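Local coordinates for protein alpha-1,2-mannosidase (Bacteroides thetaiotaomicron, PDB 2WW2) that hydrolyses alpha-mannosides, probably alpha-1,2-linked, with inversion at the anomeric carbon, as a calcium-dependent member of glycoside hydrolase family 92, at residues V8-L14 and E105-Y110; V32-W36 and Q266-Y270; P109-S113 and T122-A126. All coordinates share one frame; numbering follows the deposited sequence.

Interaction 1 of 3, residues V8-L14 and E105-Y110; sequences VDYVNPL and EKATPY. With NA (sodium ion), chain E.
V11 and P109 form the tight point of this contact. CG1 of V11 lies 3.3 Å from CG of P109, closer than two carbons usually come, and the valine CB also backs onto the proline ring. With chi1 at 174°, V11 swings CG1 round to the side of its own carbonyl carbon, facing CG of P109. P13 adds a second proline: its CG is 3.9 Å from CD of P109, while its CD sits 3.2 Å from the carbonyl O of A107. V8 CG2 comes in at the edge of the Y110 ring, 3.8 Å from CD2 of Y110, while T108 OG1, hydrogen-bonded to N111 O, lies over a face of that ring and accepts a weak bond from Y110 N. Y292 of helix 281-294 and W267 of helix 256-271 close round this core.

The two ends are looser. D9 OD1 takes a hydrogen bond from a water near Y110 OH and forms a salt bridge with R264, while D9 OD2 bonds to E6 N. At the far end L14 CD1 stops 4.2 Å from CB of A107. E105 O, 2.3 Å from the sodium ion, joins H102 O and four waters; one of these donates to E105 OE1 across 2.7 Å, and E105 OE2 bonds to Y112 OH. The direct contacts between loop and strand end are mainly apolar, while polar groups at the two ends are met by water, sodium and other residues.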
ATOM      1  N   VAL A   8     -26.621 -19.884  25.387  1.00  7.07           N
ATOM      2  CA  VAL A   8     -25.264 -20.486  25.406  1.00  7.17           C
ATOM      3  C   VAL A   8     -25.042 -21.356  24.166  1.00  7.22           C
ATOM      4  O   VAL A   8     -23.907 -21.557  23.753  1.00  7.13           O
ATOM      5  CB  VAL A   8     -24.981 -21.286  26.716  1.00  7.62           C
ATOM      6  CG1 VAL A   8     -25.742 -22.613  26.690  1.00  6.24           C
ATOM      7  CG2 VAL A   8     -23.483 -21.536  26.897  1.00  6.75           C
ATOM      8  N   ASP A   9     -26.123 -21.847  23.557  1.00  8.22           N
ATOM      9  CA  ASP A   9     -26.024 -22.654  22.323  1.00  8.68           C
ATOM     10  C   ASP A   9     -25.470 -21.843  21.144  1.00  8.60           C
ATOM     11  O   ASP A   9     -24.985 -22.412  20.160  1.00  8.03           O
ATOM     12  CB  ASP A   9     -27.390 -23.254  21.924  1.00  8.62           C
ATOM     13  CG  ASP A   9     -27.906 -24.260  22.939  1.00 11.70           C
ATOM     14  OD1 ASP A   9     -27.069 -24.955  23.542  1.00 14.89           O
ATOM     15  OD2 ASP A   9     -29.140 -24.368  23.127  1.00 12.36           O
ATOM     16  N   TYR A  10     -25.548 -20.523  21.233  1.00  7.98           N
ATOM     17  CA  TYR A  10     -25.005 -19.669  20.181  1.00  7.82           C
ATOM     18  C   TYR A  10     -23.490 -19.440  20.328  1.00  8.03           C
ATOM     19  O   TYR A  10     -22.836 -18.940  19.407  1.00  8.18           O
ATOM     20  CB  TYR A  10     -25.731 -18.324  20.171  1.00  8.05           C
ATOM     21  CG  TYR A  10     -27.161 -18.439  19.694  1.00  6.89           C
ATOM     22  CD1 TYR A  10     -27.445 -18.837  18.374  1.00  6.55           C
ATOM     23  CD2 TYR A  10     -28.215 -18.149  20.537  1.00  8.73           C
ATOM     24  CE1 TYR A  10     -28.763 -18.939  17.914  1.00  7.92           C
ATOM     25  CE2 TYR A  10     -29.555 -18.268  20.085  1.00  8.93           C
ATOM     26  CZ  TYR A  10     -29.797 -18.659  18.774  1.00  8.96           C
ATOM     27  OH  TYR A  10     -31.084 -18.776  18.313  1.00  9.73           O
ATOM     28  N   VAL A  11     -22.923 -19.816  21.472  1.00  7.50           N
ATOM     29  CA  VAL A  11     -21.533 -19.450  21.758  1.00  7.67           C
ATOM     30  C   VAL A  11     -20.541 -20.366  21.043  1.00  8.06           C
ATOM     31  O   VAL A  11     -20.608 -21.582  21.198  1.00  7.81           O
ATOM     32  CB  VAL A  11     -21.224 -19.465  23.271  1.00  7.45           C
ATOM     33  CG1 VAL A  11     -19.718 -19.217  23.537  1.00  6.95           C
ATOM     34  CG2 VAL A  11     -22.078 -18.419  23.988  1.00  7.27           C
ATOM     35  N   ASN A  12     -19.599 -19.770  20.308  1.00  7.43           N
ATOM     36  CA  ASN A  12     -18.491 -20.522  19.723  1.00  7.47           C
ATOM     37  C   ASN A  12     -17.195 -20.056  20.357  1.00  8.13           C
ATOM     38  O   ASN A  12     -16.706 -18.982  20.014  1.00  7.99           O
ATOM     39  CB  ASN A  12     -18.415 -20.287  18.209  1.00  7.82           C
ATOM     40  CG  ASN A  12     -17.241 -21.022  17.577  1.00  9.09           C
ATOM     41  OD1 ASN A  12     -16.641 -21.905  18.206  1.00  8.87           O
ATOM     42  ND2 ASN A  12     -16.921 -20.682  16.347  1.00  9.80           N
ATOM     43  N   PRO A  13     -16.638 -20.847  21.293  1.00  8.74           N
ATOM     44  CA  PRO A  13     -15.398 -20.467  21.986  1.00  9.48           C
ATOM     45  C   PRO A  13     -14.209 -20.456  21.029  1.00 10.84           C
ATOM     46  O   PRO A  13     -13.145 -19.949  21.369  1.00 11.18           O
ATOM     47  CB  PRO A  13     -15.217 -21.569  23.030  1.00  9.53           C
ATOM     48  CG  PRO A  13     -16.609 -22.170  23.222  1.00  9.05           C
ATOM     49  CD  PRO A  13     -17.183 -22.113  21.802  1.00  8.34           C
ATOM     50  N   LEU A  14     -14.386 -21.014  19.834  1.00 11.09           N
ATOM     51  CA  LEU A  14     -13.320 -20.946  18.823  1.00 11.44           C
ATOM     52  C   LEU A  14     -13.439 -19.760  17.867  1.00 11.86           C
ATOM     53  O   LEU A  14     -12.642 -19.640  16.924  1.00 11.27           O
ATOM     54  CB  LEU A  14     -13.302 -22.226  18.010  1.00 10.69           C
ATOM     55  CG  LEU A  14     -12.816 -23.425  18.800  1.00 12.18           C
ATOM     56  CD1 LEU A  14     -13.026 -24.717  18.007  1.00 14.11           C
ATOM     57  CD2 LEU A  14     -11.340 -23.235  19.183  1.00 13.28           C
ATOM     58  N   GLU A 105     -14.418 -32.783  17.452  1.00  8.72           N
ATOM     59  CA  GLU A 105     -14.187 -31.846  18.543  1.00  9.27           C
ATOM     60  C   GLU A 105     -15.412 -30.944  18.703  1.00  9.81           C
ATOM     61  O   GLU A 105     -15.945 -30.433  17.728  1.00 10.39           O
ATOM     62  CB  GLU A 105     -12.971 -30.981  18.214  1.00  9.53           C
ATOM     63  CG  GLU A 105     -12.694 -29.852  19.209  1.00  8.85           C
ATOM     64  CD  GLU A 105     -11.696 -28.832  18.669  1.00 10.91           C
ATOM     65  OE1 GLU A 105     -11.898 -28.346  17.526  1.00 11.48           O
ATOM     66  OE2 GLU A 105     -10.707 -28.530  19.373  1.00  7.46           O
ATOM     67  N   LYS A 106     -15.852 -30.745  19.934  1.00  9.84           N
ATOM     68  CA  LYS A 106     -17.043 -29.974  20.186  1.00  9.93           C
ATOM     69  C   LYS A 106     -16.730 -29.068  21.379  1.00  9.10           C
ATOM     70  O   LYS A 106     -16.777 -29.501  22.527  1.00  7.96           O
ATOM     71  CB  LYS A 106     -18.151 -30.943  20.538  1.00 10.64           C
ATOM     72  CG  LYS A 106     -19.492 -30.558  20.091  1.00 15.76           C
ATOM     73  CD  LYS A 106     -19.931 -29.423  20.931  1.00 18.89           C
ATOM     74  N   ALA A 107     -16.405 -27.814  21.080  1.00  8.93           N
ATOM     75  CA  ALA A 107     -16.032 -26.833  22.086  1.00  8.40           C
ATOM     76  C   ALA A 107     -17.214 -25.923  22.430  1.00  8.57           C
ATOM     77  O   ALA A 107     -17.777 -25.279  21.535  1.00  7.71           O
ATOM     78  CB  ALA A 107     -14.847 -25.978  21.563  1.00  7.93           C
ATOM     79  N   THR A 108     -17.595 -25.885  23.709  1.00  7.87           N
ATOM     80  CA  THR A 108     -18.640 -24.985  24.220  1.00  8.38           C
ATOM     81  C   THR A 108     -18.109 -24.457  25.547  1.00  8.23           C
ATOM     82  O   THR A 108     -17.116 -24.984  26.061  1.00  7.68           O
ATOM     83  CB  THR A 108     -19.976 -25.711  24.510  1.00  8.83           C
ATOM     84  OG1 THR A 108     -19.866 -26.505  25.699  1.00  8.84           O
ATOM     85  CG2 THR A 108     -20.395 -26.602  23.356  1.00 10.65           C
ATOM     86  N   PRO A 109     -18.737 -23.399  26.094  1.00  8.55           N
ATOM     87  CA  PRO A 109     -18.251 -22.835  27.355  1.00  8.55           C
ATOM     88  C   PRO A 109     -18.429 -23.784  28.534  1.00  9.00           C
ATOM     89  O   PRO A 109     -17.721 -23.646  29.528  1.00  9.12           O
ATOM     90  CB  PRO A 109     -19.153 -21.604  27.566  1.00  8.60           C
ATOM     91  CG  PRO A 109     -19.604 -21.237  26.181  1.00  8.77           C
ATOM     92  CD  PRO A 109     -19.754 -22.544  25.454  1.00  8.55           C
ATOM     93  N   TYR A 110     -19.403 -24.701  28.439  1.00  8.21           N
ATOM     94  CA  TYR A 110     -19.802 -25.530  29.567  1.00  8.57           C
ATOM     95  C   TYR A 110     -19.273 -26.966  29.444  1.00  8.46           C
ATOM     96  O   TYR A 110     -19.477 -27.775  30.333  1.00  8.63           O
ATOM     97  CB  TYR A 110     -21.348 -25.548  29.694  1.00  8.28           C
ATOM     98  CG  TYR A 110     -22.023 -26.057  28.448  1.00  9.95           C
ATOM     99  CD1 TYR A 110     -22.235 -27.424  28.256  1.00 10.13           C
ATOM    100  CD2 TYR A 110     -22.438 -25.179  27.448  1.00  9.99           C
ATOM    101  CE1 TYR A 110     -22.842 -27.896  27.090  1.00 11.01           C
ATOM    102  CE2 TYR A 110     -23.031 -25.641  26.289  1.00 11.31           C
ATOM    103  CZ  TYR A 110     -23.243 -26.993  26.116  1.00 13.61           C
ATOM    104  OH  TYR A 110     -23.833 -27.442  24.938  1.00 11.87           O
TER
HETATM  105 NA    NA E 799     -15.789 -29.660  15.566  1.00 11.75          NA
HETATM  106  O   HOH W   1     -24.657 -25.864  23.301  1.00 24.50           O
HETATM  107  O   HOH W   2     -14.355 -27.943  16.472  1.00  7.93           O
HETATM  108  O   HOH W   3     -17.703 -28.196  16.007  1.00 15.64           O
HETATM  109  O   HOH W   4     -17.400 -31.274  14.856  1.00 13.17           O
HETATM  110  O   HOH W   5     -15.399 -28.437  13.398  1.00 16.25           O

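Interaction 2 of 3, residues V32-W36 and Q266-Y270; sequences VAVPW and QWNNY
This contact packs an irregular segment of the N-terminal family region, V32-W36, against W267 and Y270 on helix 256-271, which falls in the catalytic family region. P35 is the wedge. Its CG stands over the six-membered ring of W267, 3.7 Å from the centroid and only 5° off the ring normal, a CH-pi contact with nearly ideal alignment, and CD of P35 lies over the same indole, 3.8 Å from CE2 of W267. The same CG also reaches Y270, 3.8 Å from CD2, so the pyrrolidine ring fills the angle between two aromatic side chains three residues apart on the helix. Both rings leave the helix with CG beside the backbone N (chi1 -79° for W267), which carries them together toward the proline.

Beyond P35 the contact becomes aromatic. W36 directs the edge of its six-membered ring at the face of Y270 in a T-shaped pair, the centroids 5.4 Å apart and the planes at 85°. CZ3 of W36 does the touching, 3.7 Å from CE1 of Y270 and offset toward the rim of that ring. F342 makes another edge-to-face pair with W36, and Y292 meets the indole of W267.

A single polar link crosses between the segments: W267 NE1 donates to O of A33 over 2.7 Å. The acceptor lies almost in the indole plane, whereas the nitrogen stands clear of the carbonyl plane instead of on a lone pair. This bond satisfies the buried indole N-H and helps fix the turn of the ring, with its face toward P35; polar anchoring and CH-pi packing are thus two uses of one side chain, joining loop and helix in a largely buried interface.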
ATOM      1  N   VAL A  32     -13.064 -23.409  28.731  1.00  8.09           N
ATOM      2  CA  VAL A  32     -14.157 -24.062  29.446  1.00  7.89           C
ATOM      3  C   VAL A  32     -14.190 -23.453  30.853  1.00  8.05           C
ATOM      4  O   VAL A  32     -13.192 -23.489  31.598  1.00  8.22           O
ATOM      5  CB  VAL A  32     -13.920 -25.565  29.530  1.00  7.41           C
ATOM      6  CG1 VAL A  32     -15.041 -26.256  30.350  1.00  7.91           C
ATOM      7  CG2 VAL A  32     -13.840 -26.152  28.117  1.00  8.01           C
ATOM      8  N   ALA A  33     -15.319 -22.849  31.220  1.00  7.30           N
ATOM      9  CA  ALA A  33     -15.333 -22.055  32.444  1.00  7.47           C
ATOM     10  C   ALA A  33     -16.759 -21.757  32.875  1.00  7.80           C
ATOM     11  O   ALA A  33     -17.704 -22.120  32.187  1.00  7.65           O
ATOM     12  CB  ALA A  33     -14.592 -20.705  32.202  1.00  7.52           C
ATOM     13  N   VAL A  34     -16.899 -21.092  34.014  1.00  7.73           N
ATOM     14  CA  VAL A  34     -18.121 -20.339  34.300  1.00  8.45           C
ATOM     15  C   VAL A  34     -17.681 -18.879  34.335  1.00  8.49           C
ATOM     16  O   VAL A  34     -16.490 -18.602  34.427  1.00  8.68           O
ATOM     17  CB  VAL A  34     -18.825 -20.759  35.622  1.00  8.55           C
ATOM     18  CG1 VAL A  34     -19.378 -22.179  35.514  1.00  9.58           C
ATOM     19  CG2 VAL A  34     -17.870 -20.647  36.837  1.00  8.23           C
ATOM     20  N   PRO A  35     -18.633 -17.941  34.255  1.00  8.64           N
ATOM     21  CA  PRO A  35     -18.220 -16.541  34.152  1.00  8.43           C
ATOM     22  C   PRO A  35     -17.304 -16.099  35.296  1.00  8.42           C
ATOM     23  O   PRO A  35     -17.569 -16.406  36.468  1.00  8.66           O
ATOM     24  CB  PRO A  35     -19.560 -15.787  34.190  1.00  8.69           C
ATOM     25  CG  PRO A  35     -20.538 -16.792  33.561  1.00  7.39           C
ATOM     26  CD  PRO A  35     -20.095 -18.103  34.130  1.00  7.96           C
ATOM     27  N   TRP A  36     -16.250 -15.372  34.938  1.00  8.34           N
ATOM     28  CA  TRP A  36     -15.214 -14.892  35.889  1.00  8.56           C
ATOM     29  C   TRP A  36     -14.589 -15.989  36.764  1.00  8.47           C
ATOM     30  O   TRP A  36     -14.077 -15.707  37.844  1.00  8.31           O
ATOM     31  CB  TRP A  36     -15.754 -13.761  36.781  1.00  9.06           C
ATOM     32  CG  TRP A  36     -16.423 -12.677  35.978  1.00  9.26           C
ATOM     33  CD1 TRP A  36     -15.811 -11.679  35.253  1.00  9.51           C
ATOM     34  CD2 TRP A  36     -17.827 -12.520  35.779  1.00  8.91           C
ATOM     35  NE1 TRP A  36     -16.766 -10.896  34.634  1.00 10.53           N
ATOM     36  CE2 TRP A  36     -18.010 -11.400  34.931  1.00 10.48           C
ATOM     37  CE3 TRP A  36     -18.951 -13.210  36.245  1.00 10.91           C
ATOM     38  CZ2 TRP A  36     -19.273 -10.953  34.545  1.00 11.14           C
ATOM     39  CZ3 TRP A  36     -20.218 -12.767  35.852  1.00 10.11           C
ATOM     40  CH2 TRP A  36     -20.362 -11.652  35.005  1.00  8.93           C
ATOM     41  N   GLN A 266     -25.537 -21.662  34.360  1.00  8.54           N
ATOM     42  CA  GLN A 266     -24.871 -20.397  34.686  1.00  8.88           C
ATOM     43  C   GLN A 266     -24.693 -19.508  33.450  1.00  8.10           C
ATOM     44  O   GLN A 266     -24.993 -18.305  33.473  1.00  7.38           O
ATOM     45  CB  GLN A 266     -23.516 -20.669  35.348  1.00  8.88           C
ATOM     46  CG  GLN A 266     -23.671 -21.269  36.745  1.00 11.65           C
ATOM     47  CD  GLN A 266     -24.467 -20.339  37.664  1.00 13.37           C
ATOM     48  OE1 GLN A 266     -24.086 -19.182  37.865  1.00 15.85           O
ATOM     49  NE2 GLN A 266     -25.578 -20.829  38.201  1.00 13.07           N
ATOM     50  N   TRP A 267     -24.189 -20.083  32.361  1.00  7.22           N
ATOM     51  CA  TRP A 267     -24.005 -19.274  31.158  1.00  7.18           C
ATOM     52  C   TRP A 267     -25.346 -18.732  30.648  1.00  7.71           C
ATOM     53  O   TRP A 267     -25.451 -17.560  30.281  1.00  7.38           O
ATOM     54  CB  TRP A 267     -23.276 -20.053  30.068  1.00  6.96           C
ATOM     55  CG  TRP A 267     -21.799 -20.081  30.337  1.00  6.55           C
ATOM     56  CD1 TRP A 267     -21.064 -21.142  30.802  1.00  7.17           C
ATOM     57  CD2 TRP A 267     -20.890 -18.987  30.195  1.00  7.25           C
ATOM     58  NE1 TRP A 267     -19.745 -20.767  30.948  1.00  7.04           N
ATOM     59  CE2 TRP A 267     -19.615 -19.450  30.583  1.00  6.47           C
ATOM     60  CE3 TRP A 267     -21.034 -17.646  29.786  1.00  7.52           C
ATOM     61  CZ2 TRP A 267     -18.490 -18.626  30.589  1.00  6.90           C
ATOM     62  CZ3 TRP A 267     -19.908 -16.836  29.757  1.00  8.09           C
ATOM     63  CH2 TRP A 267     -18.653 -17.329  30.164  1.00  8.14           C
ATOM     64  N   ASN A 268     -26.377 -19.567  30.641  1.00  7.25           N
ATOM     65  CA  ASN A 268     -27.663 -19.073  30.176  1.00  8.00           C
ATOM     66  C   ASN A 268     -28.173 -17.920  31.052  1.00  8.36           C
ATOM     67  O   ASN A 268     -28.758 -16.959  30.551  1.00  8.49           O
ATOM     68  CB  ASN A 268     -28.689 -20.207  30.102  1.00  8.01           C
ATOM     69  CG  ASN A 268     -28.525 -21.040  28.841  1.00  8.30           C
ATOM     70  OD1 ASN A 268     -28.106 -20.524  27.812  1.00  8.30           O
ATOM     71  ND2 ASN A 268     -28.869 -22.316  28.910  1.00  7.57           N
ATOM     72  N   ASN A 269     -27.969 -18.034  32.364  1.00  8.59           N
ATOM     73  CA  ASN A 269     -28.369 -16.971  33.291  1.00  8.96           C
ATOM     74  C   ASN A 269     -27.658 -15.643  32.997  1.00  8.30           C
ATOM     75  O   ASN A 269     -28.295 -14.591  32.900  1.00  7.40           O
ATOM     76  CB  ASN A 269     -28.105 -17.392  34.748  1.00  9.63           C
ATOM     77  CG  ASN A 269     -29.114 -18.444  35.261  1.00 13.70           C
ATOM     78  OD1 ASN A 269     -30.126 -18.738  34.605  1.00 16.09           O
ATOM     79  ND2 ASN A 269     -28.849 -18.989  36.448  1.00 15.66           N
ATOM     80  N   TYR A 270     -26.337 -15.686  32.894  1.00  7.20           N
ATOM     81  CA  TYR A 270     -25.559 -14.462  32.684  1.00  7.71           C
ATOM     82  C   TYR A 270     -25.686 -13.925  31.252  1.00  7.47           C
ATOM     83  O   TYR A 270     -25.875 -12.717  31.059  1.00  7.84           O
ATOM     84  CB  TYR A 270     -24.088 -14.652  33.095  1.00  6.33           C
ATOM     85  CG  TYR A 270     -23.917 -14.676  34.611  1.00  9.01           C
ATOM     86  CD1 TYR A 270     -23.911 -13.496  35.343  1.00 10.02           C
ATOM     87  CD2 TYR A 270     -23.796 -15.878  35.302  1.00 10.55           C
ATOM     88  CE1 TYR A 270     -23.781 -13.511  36.733  1.00 12.07           C
ATOM     89  CE2 TYR A 270     -23.678 -15.904  36.684  1.00 12.35           C
ATOM     90  CZ  TYR A 270     -23.666 -14.722  37.384  1.00 13.70           C
ATOM     91  OH  TYR A 270     -23.529 -14.761  38.740  1.00 12.61           O
TER

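Interaction 3 of 3, residues P109-S113 and T122-A126; sequences PYNYS and TSLSA
With chi1 at -72°, S125 carries OG beside its own backbone N and opposite its carbonyl carbon; from there the hydroxyl donates to O of Y110 across 2.6 Å, lying in the carbonyl plane on a lone pair. L124 has CG wedged between backbone N and carbonyl carbon (chi1 60°), which brings CD2 back over the neighbouring strand, 4.1 Å from CD2 of Y112 and 3.6 Å from O of Y112.

These residues belong to the beta hairpin of strands 111-116 and 121-126, whose short segments run antiparallel at 168°. Y112 and L124 are a hydrogen-bonded pair: Y112 N to L124 O and L124 N to Y112 O both measure 3.0 Å. Next to them S113 and S123 are a non-hydrogen-bonded pair drawn close, CB to CB 3.5 Å, and a CA-H...O contact joins N111 CA to L124 O at 3.2 Å.

Y112 and L124 share one face, which packs on F64 and, toward strand 40-44, on P43 and W41, consistent with the beta-sandwich of galactose mutarotase-like domains. S113 and S123 occupy the other face, where S123 OG bonds to E134 and S113 OG to Q121. The phenol of Y112 reaches out of the pair to hydrogen-bond E105 OE2.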
ATOM      1  N   PRO A 109     -18.737 -23.399  26.094  1.00  8.55           N
ATOM      2  CA  PRO A 109     -18.251 -22.835  27.355  1.00  8.55           C
ATOM      3  C   PRO A 109     -18.429 -23.784  28.534  1.00  9.00           C
ATOM      4  O   PRO A 109     -17.721 -23.646  29.528  1.00  9.12           O
ATOM      5  CB  PRO A 109     -19.153 -21.604  27.566  1.00  8.60           C
ATOM      6  CG  PRO A 109     -19.604 -21.237  26.181  1.00  8.77           C
ATOM      7  CD  PRO A 109     -19.754 -22.544  25.454  1.00  8.55           C
ATOM      8  N   TYR A 110     -19.403 -24.701  28.439  1.00  8.21           N
ATOM      9  CA  TYR A 110     -19.802 -25.530  29.567  1.00  8.57           C
ATOM     10  C   TYR A 110     -19.273 -26.966  29.444  1.00  8.46           C
ATOM     11  O   TYR A 110     -19.477 -27.775  30.333  1.00  8.63           O
ATOM     12  CB  TYR A 110     -21.348 -25.548  29.694  1.00  8.28           C
ATOM     13  CG  TYR A 110     -22.023 -26.057  28.448  1.00  9.95           C
ATOM     14  CD1 TYR A 110     -22.235 -27.424  28.256  1.00 10.13           C
ATOM     15  CD2 TYR A 110     -22.438 -25.179  27.448  1.00  9.99           C
ATOM     16  CE1 TYR A 110     -22.842 -27.896  27.090  1.00 11.01           C
ATOM     17  CE2 TYR A 110     -23.031 -25.641  26.289  1.00 11.31           C
ATOM     18  CZ  TYR A 110     -23.243 -26.993  26.116  1.00 13.61           C
ATOM     19  OH  TYR A 110     -23.833 -27.442  24.938  1.00 11.87           O
ATOM     20  N   ASN A 111     -18.598 -27.264  28.334  1.00  8.37           N
ATOM     21  CA  ASN A 111     -18.048 -28.581  28.078  1.00  8.37           C
ATOM     22  C   ASN A 111     -17.197 -28.589  26.809  1.00  7.84           C
ATOM     23  O   ASN A 111     -17.614 -28.114  25.769  1.00  8.31           O
ATOM     24  CB  ASN A 111     -19.177 -29.630  27.909  1.00  8.04           C
ATOM     25  CG  ASN A 111     -18.637 -31.052  27.803  1.00  9.31           C
ATOM     26  OD1 ASN A 111     -18.364 -31.702  28.821  1.00 11.60           O
ATOM     27  ND2 ASN A 111     -18.486 -31.543  26.584  1.00  5.25           N
ATOM     28  N   TYR A 112     -16.003 -29.156  26.901  1.00  7.60           N
ATOM     29  CA  TYR A 112     -15.197 -29.438  25.732  1.00  7.09           C
ATOM     30  C   TYR A 112     -15.069 -30.952  25.587  1.00  7.17           C
ATOM     31  O   TYR A 112     -14.687 -31.645  26.540  1.00  6.54           O
ATOM     32  CB  TYR A 112     -13.809 -28.806  25.892  1.00  7.23           C
ATOM     33  CG  TYR A 112     -12.880 -29.103  24.721  1.00  7.39           C
ATOM     34  CD1 TYR A 112     -12.764 -28.217  23.650  1.00  7.26           C
ATOM     35  CD2 TYR A 112     -12.130 -30.275  24.688  1.00  6.16           C
ATOM     36  CE1 TYR A 112     -11.913 -28.492  22.561  1.00  7.92           C
ATOM     37  CE2 TYR A 112     -11.264 -30.558  23.616  1.00  7.96           C
ATOM     38  CZ  TYR A 112     -11.160 -29.662  22.569  1.00  8.26           C
ATOM     39  OH  TYR A 112     -10.323 -29.952  21.525  1.00  9.45           O
ATOM     40  N   SER A 113     -15.412 -31.468  24.405  1.00  6.88           N
ATOM     41  CA  SER A 113     -15.347 -32.910  24.156  1.00  7.24           C
ATOM     42  C   SER A 113     -14.501 -33.149  22.892  1.00  6.73           C
ATOM     43  O   SER A 113     -14.604 -32.401  21.918  1.00  6.14           O
ATOM     44  CB  SER A 113     -16.760 -33.479  23.976  1.00  7.42           C
ATOM     45  OG  SER A 113     -16.731 -34.862  23.634  1.00  9.17           O
ATOM     46  N   THR A 122     -12.877 -38.065  25.383  1.00  9.44           N
ATOM     47  CA  THR A 122     -12.890 -37.419  26.691  1.00  9.98           C
ATOM     48  C   THR A 122     -13.666 -36.111  26.628  1.00  9.84           C
ATOM     49  O   THR A 122     -13.717 -35.464  25.577  1.00  8.92           O
ATOM     50  CB  THR A 122     -11.452 -37.195  27.231  1.00 10.84           C
ATOM     51  OG1 THR A 122     -11.515 -36.682  28.570  1.00 13.24           O
ATOM     52  CG2 THR A 122     -10.689 -36.227  26.375  1.00 10.79           C
ATOM     53  N   SER A 123     -14.334 -35.758  27.723  1.00  9.56           N
ATOM     54  CA  SER A 123     -14.862 -34.406  27.841  1.00  9.57           C
ATOM     55  C   SER A 123     -14.668 -33.875  29.253  1.00  8.77           C
ATOM     56  O   SER A 123     -14.449 -34.644  30.213  1.00  9.13           O
ATOM     57  CB  SER A 123     -16.317 -34.296  27.377  1.00  9.55           C
ATOM     58  OG  SER A 123     -17.240 -34.733  28.358  1.00 10.93           O
ATOM     59  N   LEU A 124     -14.694 -32.557  29.370  1.00  7.94           N
ATOM     60  CA  LEU A 124     -14.526 -31.920  30.659  1.00  8.37           C
ATOM     61  C   LEU A 124     -15.441 -30.707  30.751  1.00  8.33           C
ATOM     62  O   LEU A 124     -15.692 -30.023  29.760  1.00  7.96           O
ATOM     63  CB  LEU A 124     -13.066 -31.490  30.855  1.00  8.83           C
ATOM     64  CG  LEU A 124     -12.475 -30.504  29.846  1.00 11.55           C
ATOM     65  CD1 LEU A 124     -11.442 -29.669  30.533  1.00 12.71           C
ATOM     66  CD2 LEU A 124     -11.854 -31.202  28.642  1.00 13.97           C
ATOM     67  N   SER A 125     -15.893 -30.424  31.965  1.00  8.61           N
ATOM     68  CA  SER A 125     -16.742 -29.281  32.238  1.00  8.21           C
ATOM     69  C   SER A 125     -16.191 -28.643  33.501  1.00  8.38           C
ATOM     70  O   SER A 125     -15.665 -29.340  34.365  1.00  8.18           O
ATOM     71  CB  SER A 125     -18.193 -29.747  32.457  1.00  7.85           C
ATOM     72  OG  SER A 125     -18.760 -30.165  31.212  1.00  8.57           O
ATOM     73  N   ALA A 126     -16.298 -27.323  33.615  1.00  8.08           N
ATOM     74  CA  ALA A 126     -15.683 -26.634  34.744  1.00  8.05           C
ATOM     75  C   ALA A 126     -16.711 -26.039  35.701  1.00  8.39           C
ATOM     76  O   ALA A 126     -17.817 -25.679  35.296  1.00  9.37           O
ATOM     77  CB  ALA A 126     -14.752 -25.533  34.223  1.00  8.09           C
TER

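Overall arrangement
P109 and Y110 belong to both interaction 1 and interaction 3, whose centres are about 9 Å apart; there strand 98-108 turns into strand 111-116. Y112 OH in interaction 3 lies 2.6 Å from OE2 of E105, whose backbone O binds sodium in interaction 1, so Y112 is a second-shell partner of a metal ligand, its side chain about 8 Å from the ion. Interaction 2, centred about 12 Å from interaction 1, meets it through A33 N to P109 O (3.0 Å) and V8 N to N268 OD1 (2.9 Å). Interaction 2 brings in helix 256-271, on which P109 and V8 of interaction 1 also pack, while interaction 3 continues the same chain into the hairpin.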